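Antitoxin epsilon (Streptococcus pyogenes, PDB 1GVN) neutralizes the cognate zeta toxin as the antitoxin of a type II toxin-antitoxin plasmid maintenance system, binding it in an inactive heterotetramer of two antitoxin and two toxin chains. Local coordinates at residues I11-N15 with N57-Y61; V21-L26 with L46-K51; L42-L46 with V83-E87. One frame throughout, in Å; residues are numbered along the deposited sequence.

From the N terminus the chain runs through helix 5-31, which supplies the first segments of contacts 1 and 2, then helices 42-54 and 63-83 to a C-terminal tail. Contact 2, 21-26 with 46-51, closes the shorter loop, wholly within the span that contact 1 closes between 11-15 and 57-61; their centres are about 17 Å apart. Contact 3, 42-46 with 83-87, crosses both, its segments alternating with theirs. It shares Leu46 with contact 2, about 10 Å centre to centre, and lies across the chain's centre from contact 1. Contacts 1 and 2 tie connector 57-61 and helix 42-54 to helix 5-31; contact 3 ties helix 42-54 to the end of helix 63-83 and the tail.

Contact 1 (I11-N15 with N57-Y61); sequences IEIIN and NLFDY
Segment 11-15 is one turn of helix 5-31, with Asn15 N bonded to Ile11 O at 2.9 Å; segment 57-61 is a connector with a 3-10 turn at 58-60. The nearest CA atoms are those of Ile11 and Leu58, 6.9 Å apart. Asn57 opens the 3-10 turn with an Asx turn, its OD1 accepting from Phe59 N at 3.1 Å. Leu58 (chi1 m, chi2 t) points at the helix: its CD1 lies 3.8 Å from both Ile14 CG2 and Asn15 OD1, while its CB and O are 4.0 and 3.6 Å from Ile11 CD1. The mt rotamer of Ile11 extends that methyl far enough to reach Phe59 CD1, at 3.6 Å. Tyr61 N closes on Leu58 O at 3.2 Å. Asn57, Asp60 and Tyr61 bond to Gln40 of the second antitoxin subunit, and Ile11 and Phe59 also pack on the zeta chain. With no hydrogen bond across it and 231 Å² buried, this is apolar packing of an interhelical connector, its 3-10 turn following an Asx turn, onto the first helix of a helical bundle.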
loop_
_atom_site.group_PDB
_atom_site.type_symbol
_atom_site.label_atom_id
_atom_site.label_comp_id
_atom_site.label_asym_id
_atom_site.label_seq_id
_atom_site.Cartn_x
_atom_site.Cartn_y
_atom_site.Cartn_z
ATOM N N ILE A 11 7.098 12.906 12.171
ATOM C CA ILE A 11 7.658 12.999 10.829
ATOM C C ILE A 11 9.065 12.407 10.752
ATOM O O ILE A 11 9.416 11.755 9.769
ATOM C CB ILE A 11 7.675 14.468 10.341
ATOM C CG1 ILE A 11 6.232 14.936 10.101
ATOM C CG2 ILE A 11 8.518 14.597 9.072
ATOM C CD1 ILE A 11 6.096 16.379 9.660
ATOM N N GLU A 12 9.868 12.623 11.788
ATOM C CA GLU A 12 11.224 12.088 11.802
ATOM C C GLU A 12 11.188 10.562 11.800
ATOM O O GLU A 12 11.993 9.912 11.129
ATOM C CB GLU A 12 11.986 12.594 13.030
ATOM C CG GLU A 12 13.466 12.226 13.037
ATOM C CD GLU A 12 13.784 11.010 13.899
ATOM O OE1 GLU A 12 13.113 9.966 13.748
ATOM O OE2 GLU A 12 14.718 11.098 14.728
ATOM N N ILE A 13 10.256 9.989 12.552
ATOM C CA ILE A 13 10.134 8.534 12.617
ATOM C C ILE A 13 9.653 8.003 11.266
ATOM O O ILE A 13 10.196 7.028 10.748
ATOM C CB ILE A 13 9.147 8.102 13.731
ATOM C CG1 ILE A 13 9.692 8.523 15.102
ATOM C CG2 ILE A 13 8.931 6.589 13.696
ATOM C CD1 ILE A 13 11.026 7.894 15.472
ATOM N N ILE A 14 8.640 8.649 10.696
ATOM C CA ILE A 14 8.120 8.237 9.396
ATOM C C ILE A 14 9.236 8.215 8.358
ATOM O O ILE A 14 9.398 7.236 7.636
ATOM C CB ILE A 14 7.012 9.190 8.887
ATOM C CG1 ILE A 14 5.750 9.022 9.731
ATOM C CG2 ILE A 14 6.708 8.907 7.402
ATOM C CD1 ILE A 14 4.688 10.052 9.442
ATOM N N ASN A 15 10.007 9.296 8.283
ATOM C CA ASN A 15 11.082 9.372 7.305
ATOM C C ASN A 15 12.114 8.268 7.481
ATOM O O ASN A 15 12.626 7.738 6.501
ATOM C CB ASN A 15 11.756 10.747 7.347
ATOM C CG ASN A 15 10.887 11.830 6.735
ATOM O OD1 ASN A 15 10.095 11.560 5.831
ATOM N ND2 ASN A 15 11.041 13.062 7.209
ATOM N N ASN A 57 3.776 15.786 1.003
ATOM C CA ASN A 57 4.455 16.739 1.880
ATOM C C ASN A 57 3.887 16.564 3.280
ATOM O O ASN A 57 2.802 17.066 3.584
ATOM C CB ASN A 57 4.227 18.178 1.428
ATOM C CG ASN A 57 4.649 19.182 2.488
ATOM O OD1 ASN A 57 5.624 18.961 3.205
ATOM N ND2 ASN A 57 3.921 20.287 2.591
ATOM N N LEU A 58 4.628 15.857 4.127
ATOM C CA LEU A 58 4.189 15.579 5.484
ATOM C C LEU A 58 4.009 16.815 6.352
ATOM O O LEU A 58 3.305 16.765 7.354
ATOM C CB LEU A 58 5.166 14.616 6.163
ATOM C CG LEU A 58 5.387 13.281 5.443
ATOM C CD1 LEU A 58 6.461 12.477 6.176
ATOM C CD2 LEU A 58 4.073 12.502 5.377
ATOM N N PHE A 59 4.635 17.923 5.972
ATOM C CA PHE A 59 4.516 19.140 6.762
ATOM C C PHE A 59 3.138 19.778 6.656
ATOM O O PHE A 59 2.808 20.692 7.411
ATOM C CB PHE A 59 5.599 20.140 6.346
ATOM C CG PHE A 59 6.992 19.633 6.569
ATOM C CD1 PHE A 59 7.404 19.247 7.839
ATOM C CD2 PHE A 59 7.877 19.497 5.505
ATOM C CE1 PHE A 59 8.677 18.725 8.051
ATOM C CE2 PHE A 59 9.149 18.978 5.701
ATOM C CZ PHE A 59 9.551 18.589 6.981
ATOM N N ASP A 60 2.327 19.276 5.734
ATOM C CA ASP A 60 0.985 19.805 5.523
ATOM C C ASP A 60 -0.073 18.957 6.232
ATOM O O ASP A 60 -1.253 19.313 6.254
ATOM C CB ASP A 60 0.705 19.864 4.014
ATOM C CG ASP A 60 -0.704 20.326 3.689
ATOM O OD1 ASP A 60 -1.105 21.410 4.165
ATOM O OD2 ASP A 60 -1.407 19.605 2.945
ATOM N N TYR A 61 0.359 17.847 6.824
ATOM C CA TYR A 61 -0.550 16.930 7.510
ATOM C C TYR A 61 -0.794 17.202 8.986
ATOM O O TYR A 61 0.080 17.695 9.697
ATOM C CB TYR A 61 -0.045 15.488 7.376
ATOM C CG TYR A 61 -0.262 14.849 6.023
ATOM C CD1 TYR A 61 -0.880 15.547 4.982
ATOM C CD2 TYR A 61 0.130 13.533 5.790
ATOM C CE1 TYR A 61 -1.101 14.946 3.745
ATOM C CE2 TYR A 61 -0.087 12.926 4.560
ATOM C CZ TYR A 61 -0.703 13.636 3.542
ATOM O OH TYR A 61 -0.920 13.031 2.323
#

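Contact 2 (V21-L26 with L46-K51); sequences VYNRVL and LLNQLK
Two helical segments, 21-26 of helix 5-31 and 46-51 of helix 42-54, pack with axes 9.9 Å apart at closest approach and a signed crossing angle of -148°, a roughly antiparallel pair. The register sets Tyr22 CA 6.6 Å from Leu50 CA and Val25 CA 6.2 Å from Leu47 CA. Val21 CG1 touches Leu50 CD1 at 4.1 Å. Tyr22 (chi1 t, chi2 82°) leaves its helix sideways and carries its ring to the other: CE1 is 3.6 Å from Leu47 CD1, CD1 is 3.8 Å from Leu50 CB near the ring plane, and OH accepts from Lys51 NZ at 3.0 Å. Val25 (chi1 t) points into the interface, CG2 meeting Leu50 CD1 at 3.5 Å and Leu46 CD2 at 4.0 Å, CG1 meeting Leu47 CB at 3.8 Å. Leu26 closes the row, its CB 4.4 Å from Leu47 CD1. The two segments bury 373 Å² between them, mostly apolar, with one polar edge. Leucines, valines and the Tyr22 ring thus hold the helices together, while at the margin the Tyr22 hydroxyl and Lys51 amine also bind acidic side chains of the zeta toxin, the amine through salt bridges and the hydroxyl through a hydrogen bond.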
loop_
_atom_site.group_PDB
_atom_site.type_symbol
_atom_site.label_atom_id
_atom_site.label_comp_id
_atom_site.label_asym_id
_atom_site.label_seq_id
_atom_site.Cartn_x
_atom_site.Cartn_y
_atom_site.Cartn_z
ATOM N N VAL A 21 11.887 0.742 4.513
ATOM C CA VAL A 21 10.977 -0.071 3.707
ATOM C C VAL A 21 11.222 0.140 2.212
ATOM O O VAL A 21 11.304 -0.822 1.440
ATOM C CB VAL A 21 9.503 0.273 4.050
ATOM C CG1 VAL A 21 8.549 -0.500 3.155
ATOM C CG2 VAL A 21 9.229 -0.055 5.517
ATOM N N TYR A 22 11.343 1.397 1.803
ATOM C CA TYR A 22 11.570 1.697 0.397
ATOM C C TYR A 22 12.890 1.079 -0.065
ATOM O O TYR A 22 12.953 0.431 -1.113
ATOM C CB TYR A 22 11.624 3.205 0.173
ATOM C CG TYR A 22 11.773 3.572 -1.279
ATOM C CD1 TYR A 22 10.664 3.608 -2.127
ATOM C CD2 TYR A 22 13.029 3.847 -1.819
ATOM C CE1 TYR A 22 10.806 3.912 -3.490
ATOM C CE2 TYR A 22 13.181 4.147 -3.172
ATOM C CZ TYR A 22 12.069 4.178 -3.999
ATOM O OH TYR A 22 12.226 4.478 -5.331
ATOM N N ASN A 23 13.942 1.281 0.722
ATOM C CA ASN A 23 15.250 0.742 0.369
ATOM C C ASN A 23 15.253 -0.773 0.244
ATOM O O ASN A 23 15.907 -1.313 -0.638
ATOM C CB ASN A 23 16.314 1.198 1.371
ATOM C CG ASN A 23 16.689 2.656 1.183
ATOM O OD1 ASN A 23 16.617 3.176 0.072
ATOM N ND2 ASN A 23 17.101 3.321 2.261
ATOM N N ARG A 24 14.517 -1.456 1.116
ATOM C CA ARG A 24 14.431 -2.911 1.053
ATOM C C ARG A 24 13.844 -3.296 -0.300
ATOM O O ARG A 24 14.367 -4.163 -1.000
ATOM C CB ARG A 24 13.526 -3.443 2.172
ATOM C CG ARG A 24 13.256 -4.947 2.113
ATOM C CD ARG A 24 12.288 -5.373 3.216
ATOM N NE ARG A 24 12.797 -5.002 4.533
ATOM C CZ ARG A 24 12.115 -4.295 5.432
ATOM N NH1 ARG A 24 10.884 -3.877 5.168
ATOM N NH2 ARG A 24 12.677 -3.984 6.592
ATOM N N VAL A 25 12.746 -2.644 -0.665
ATOM C CA VAL A 25 12.086 -2.920 -1.931
ATOM C C VAL A 25 12.959 -2.550 -3.127
ATOM O O VAL A 25 13.068 -3.323 -4.085
ATOM C CB VAL A 25 10.742 -2.172 -2.024
ATOM C CG1 VAL A 25 10.076 -2.457 -3.367
ATOM C CG2 VAL A 25 9.831 -2.613 -0.886
ATOM N N LEU A 26 13.575 -1.372 -3.081
ATOM C CA LEU A 26 14.443 -0.944 -4.174
ATOM C C LEU A 26 15.581 -1.948 -4.354
ATOM O O LEU A 26 15.865 -2.380 -5.472
ATOM C CB LEU A 26 15.038 0.442 -3.889
ATOM C CG LEU A 26 16.015 0.947 -4.966
ATOM C CD1 LEU A 26 15.294 1.121 -6.309
ATOM C CD2 LEU A 26 16.622 2.268 -4.517
ATOM N N LEU A 46 4.670 -2.809 -6.142
ATOM C CA LEU A 46 4.822 -2.335 -4.771
ATOM C C LEU A 46 5.768 -1.139 -4.721
ATOM O O LEU A 46 5.493 -0.144 -4.047
ATOM C CB LEU A 46 5.372 -3.447 -3.876
ATOM C CG LEU A 46 5.729 -3.034 -2.443
ATOM C CD1 LEU A 46 4.505 -2.473 -1.744
ATOM C CD2 LEU A 46 6.273 -4.230 -1.688
ATOM N N LEU A 47 6.890 -1.245 -5.425
ATOM C CA LEU A 47 7.861 -0.160 -5.459
ATOM C C LEU A 47 7.185 1.127 -5.928
ATOM O O LEU A 47 7.379 2.191 -5.340
ATOM C CB LEU A 47 9.016 -0.500 -6.410
ATOM C CG LEU A 47 10.082 0.596 -6.564
ATOM C CD1 LEU A 47 10.851 0.751 -5.261
ATOM C CD2 LEU A 47 11.043 0.241 -7.694
ATOM N N ASN A 48 6.389 1.019 -6.988
ATOM C CA ASN A 48 5.701 2.174 -7.540
ATOM C C ASN A 48 4.685 2.766 -6.577
ATOM O O ASN A 48 4.506 3.981 -6.533
ATOM C CB ASN A 48 5.051 1.818 -8.877
ATOM C CG ASN A 48 6.087 1.587 -9.971
ATOM O OD1 ASN A 48 7.188 2.132 -9.909
ATOM N ND2 ASN A 48 5.736 0.793 -10.975
ATOM N N GLN A 49 4.030 1.902 -5.806
ATOM C CA GLN A 49 3.098 2.417 -4.811
ATOM C C GLN A 49 3.829 3.186 -3.716
ATOM O O GLN A 49 3.383 4.206 -3.249
ATOM C CB GLN A 49 2.282 1.277 -4.198
ATOM C CG GLN A 49 1.327 0.605 -5.171
ATOM C CD GLN A 49 0.539 -0.520 -4.529
ATOM O OE1 GLN A 49 -0.199 -0.303 -3.569
ATOM N NE2 GLN A 49 0.693 -1.726 -5.061
ATOM N N LEU A 50 5.013 2.662 -3.377
ATOM C CA LEU A 50 5.831 3.311 -2.358
ATOM C C LEU A 50 6.330 4.660 -2.871
ATOM O O LEU A 50 6.417 5.626 -2.109
ATOM C CB LEU A 50 7.011 2.411 -1.960
ATOM C CG LEU A 50 6.673 1.051 -1.326
ATOM C CD1 LEU A 50 7.952 0.394 -0.798
ATOM C CD2 LEU A 50 5.687 1.235 -0.184
ATOM N N LYS A 51 6.654 4.731 -4.161
ATOM C CA LYS A 51 7.102 5.992 -4.754
ATOM C C LYS A 51 5.964 7.011 -4.645
ATOM O O LYS A 51 6.176 8.186 -4.337
ATOM C CB LYS A 51 7.470 5.795 -6.234
ATOM C CG LYS A 51 8.767 5.007 -6.460
ATOM C CD LYS A 51 9.034 4.782 -7.956
ATOM C CE LYS A 51 10.435 4.215 -8.206
ATOM N NZ LYS A 51 11.490 5.267 -8.094
#

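Contact 3 (L42-L46 with V83-E87); sequences LEVNL and VLNKE
The contact lies at the end of the helical bundle where helix 42-54 begins and helix 63-83 runs out into the C-terminal tail. Segment 42-46 is helical, Leu46 N bonded to Leu42 O at 3.1 Å. Val83 is still helical; Leu84 (phi/psi -77/69) is the centre of an inverse gamma turn, with a weak bond from Asn85 N to Val83 O at 2.7 Å. The nearest CA atoms, of Glu43 and Leu84, are 7.1 Å apart. Val83 points into the interface: CG2 is 3.8 Å from Leu46 CD2, CG1 4.4 Å from Leu42 CD2. Leu84 CD2 packs on Glu43 CG at 3.9 Å. The CA-to-CB bond of Lys86 points toward the helix, and its NZ forms a salt bridge with Glu43 OE2 at 3.3 Å; a water donates to Glu43 OE1 (2.7 Å) and accepts weakly from Lys86 NZ (3.2 Å). Apolar packing and an ion pair between buried Glu43 and exposed Lys86 thus join the tail to helix 42-54, while the strongest polar partner of Glu43 is Tyr28 of helix 5-31, whose OH bonds to OE2.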
loop_
_atom_site.group_PDB
_atom_site.type_symbol
_atom_site.label_atom_id
_atom_site.label_comp_id
_atom_site.label_asym_id
_atom_site.label_seq_id
_atom_site.Cartn_x
_atom_site.Cartn_y
_atom_site.Cartn_z
ATOM N N LEU A 42 4.847 -7.986 -9.478
ATOM C CA LEU A 42 4.400 -7.707 -8.112
ATOM C C LEU A 42 5.304 -6.801 -7.276
ATOM O O LEU A 42 4.820 -5.876 -6.614
ATOM C CB LEU A 42 4.152 -9.024 -7.364
ATOM C CG LEU A 42 3.400 -8.911 -6.031
ATOM C CD1 LEU A 42 2.117 -8.119 -6.236
ATOM C CD2 LEU A 42 3.077 -10.296 -5.499
ATOM N N GLU A 43 6.608 -7.048 -7.306
ATOM C CA GLU A 43 7.535 -6.249 -6.512
ATOM C C GLU A 43 7.725 -4.848 -7.067
ATOM O O GLU A 43 7.995 -3.910 -6.317
ATOM C CB GLU A 43 8.891 -6.954 -6.398
ATOM C CG GLU A 43 8.791 -8.364 -5.827
ATOM C CD GLU A 43 8.658 -9.422 -6.905
ATOM O OE1 GLU A 43 8.066 -9.131 -7.965
ATOM O OE2 GLU A 43 9.137 -10.553 -6.688
ATOM N N VAL A 44 7.590 -4.710 -8.382
ATOM C CA VAL A 44 7.728 -3.416 -9.025
ATOM C C VAL A 44 6.448 -2.617 -8.777
ATOM O O VAL A 44 6.490 -1.401 -8.619
ATOM C CB VAL A 44 7.986 -3.575 -10.540
ATOM C CG1 VAL A 44 7.993 -2.212 -11.233
ATOM C CG2 VAL A 44 9.337 -4.262 -10.754
ATOM N N ASN A 45 5.311 -3.306 -8.748
ATOM C CA ASN A 45 4.039 -2.641 -8.483
ATOM C C ASN A 45 4.123 -2.041 -7.078
ATOM O O ASN A 45 3.723 -0.896 -6.846
ATOM C CB ASN A 45 2.888 -3.646 -8.569
ATOM C CG ASN A 45 1.529 -2.992 -8.390
ATOM O OD1 ASN A 45 1.143 -2.618 -7.282
ATOM N ND2 ASN A 45 0.801 -2.839 -9.488
ATOM N N LEU A 46 4.670 -2.809 -6.142
ATOM C CA LEU A 46 4.822 -2.335 -4.771
ATOM C C LEU A 46 5.768 -1.139 -4.721
ATOM O O LEU A 46 5.493 -0.144 -4.047
ATOM C CB LEU A 46 5.372 -3.447 -3.876
ATOM C CG LEU A 46 5.729 -3.034 -2.443
ATOM C CD1 LEU A 46 4.505 -2.473 -1.744
ATOM C CD2 LEU A 46 6.273 -4.230 -1.688
ATOM N N VAL A 83 6.312 -10.377 0.579
ATOM C CA VAL A 83 6.378 -10.477 -0.876
ATOM C C VAL A 83 7.768 -10.655 -1.465
ATOM O O VAL A 83 7.917 -11.249 -2.534
ATOM C CB VAL A 83 5.741 -9.258 -1.550
ATOM C CG1 VAL A 83 4.254 -9.286 -1.339
ATOM C CG2 VAL A 83 6.337 -7.980 -0.990
ATOM N N LEU A 84 8.780 -10.135 -0.784
ATOM C CA LEU A 84 10.149 -10.254 -1.271
ATOM C C LEU A 84 10.620 -11.669 -0.969
ATOM O O LEU A 84 11.519 -11.891 -0.157
ATOM C CB LEU A 84 11.030 -9.197 -0.593
ATOM C CG LEU A 84 10.476 -7.785 -0.837
ATOM C CD1 LEU A 84 11.371 -6.734 -0.200
ATOM C CD2 LEU A 84 10.363 -7.543 -2.334
ATOM N N ASN A 85 10.025 -12.641 -1.687
ATOM C CA ASN A 85 10.184 -14.076 -1.487
ATOM C C ASN A 85 11.326 -14.627 -2.334
ATOM O O ASN A 85 12.080 -15.522 -1.820
ATOM C CB ASN A 85 8.882 -14.811 -1.817
ATOM C CG ASN A 85 8.973 -16.301 -1.555
ATOM O OD1 ASN A 85 9.720 -16.743 -0.683
ATOM N ND2 ASN A 85 8.208 -17.081 -2.310
ATOM N N LYS A 86 11.475 -14.291 -3.596
ATOM C CA LYS A 86 12.520 -14.867 -4.436
ATOM C C LYS A 86 13.925 -14.657 -3.880
ATOM O O LYS A 86 14.236 -13.611 -3.311
ATOM C CB LYS A 86 12.414 -14.319 -5.862
ATOM C CG LYS A 86 11.301 -14.981 -6.663
ATOM C CD LYS A 86 11.092 -14.338 -8.022
ATOM C CE LYS A 86 10.476 -12.960 -7.886
ATOM N NZ LYS A 86 10.130 -12.382 -9.208
ATOM N N GLU A 87 14.764 -15.675 -4.043
ATOM C CA GLU A 87 16.139 -15.641 -3.557
ATOM C C GLU A 87 17.089 -15.161 -4.656
ATOM O O GLU A 87 16.644 -14.675 -5.697
ATOM C CB GLU A 87 16.552 -17.043 -3.100
ATOM C CG GLU A 87 17.892 -17.115 -2.385
ATOM C CD GLU A 87 18.432 -18.529 -2.309
ATOM O OE1 GLU A 87 18.783 -19.092 -3.369
ATOM O OE2 GLU A 87 18.501 -19.080 -1.189
HETATM O O HOH W 1 8.153 -10.250 -10.422
#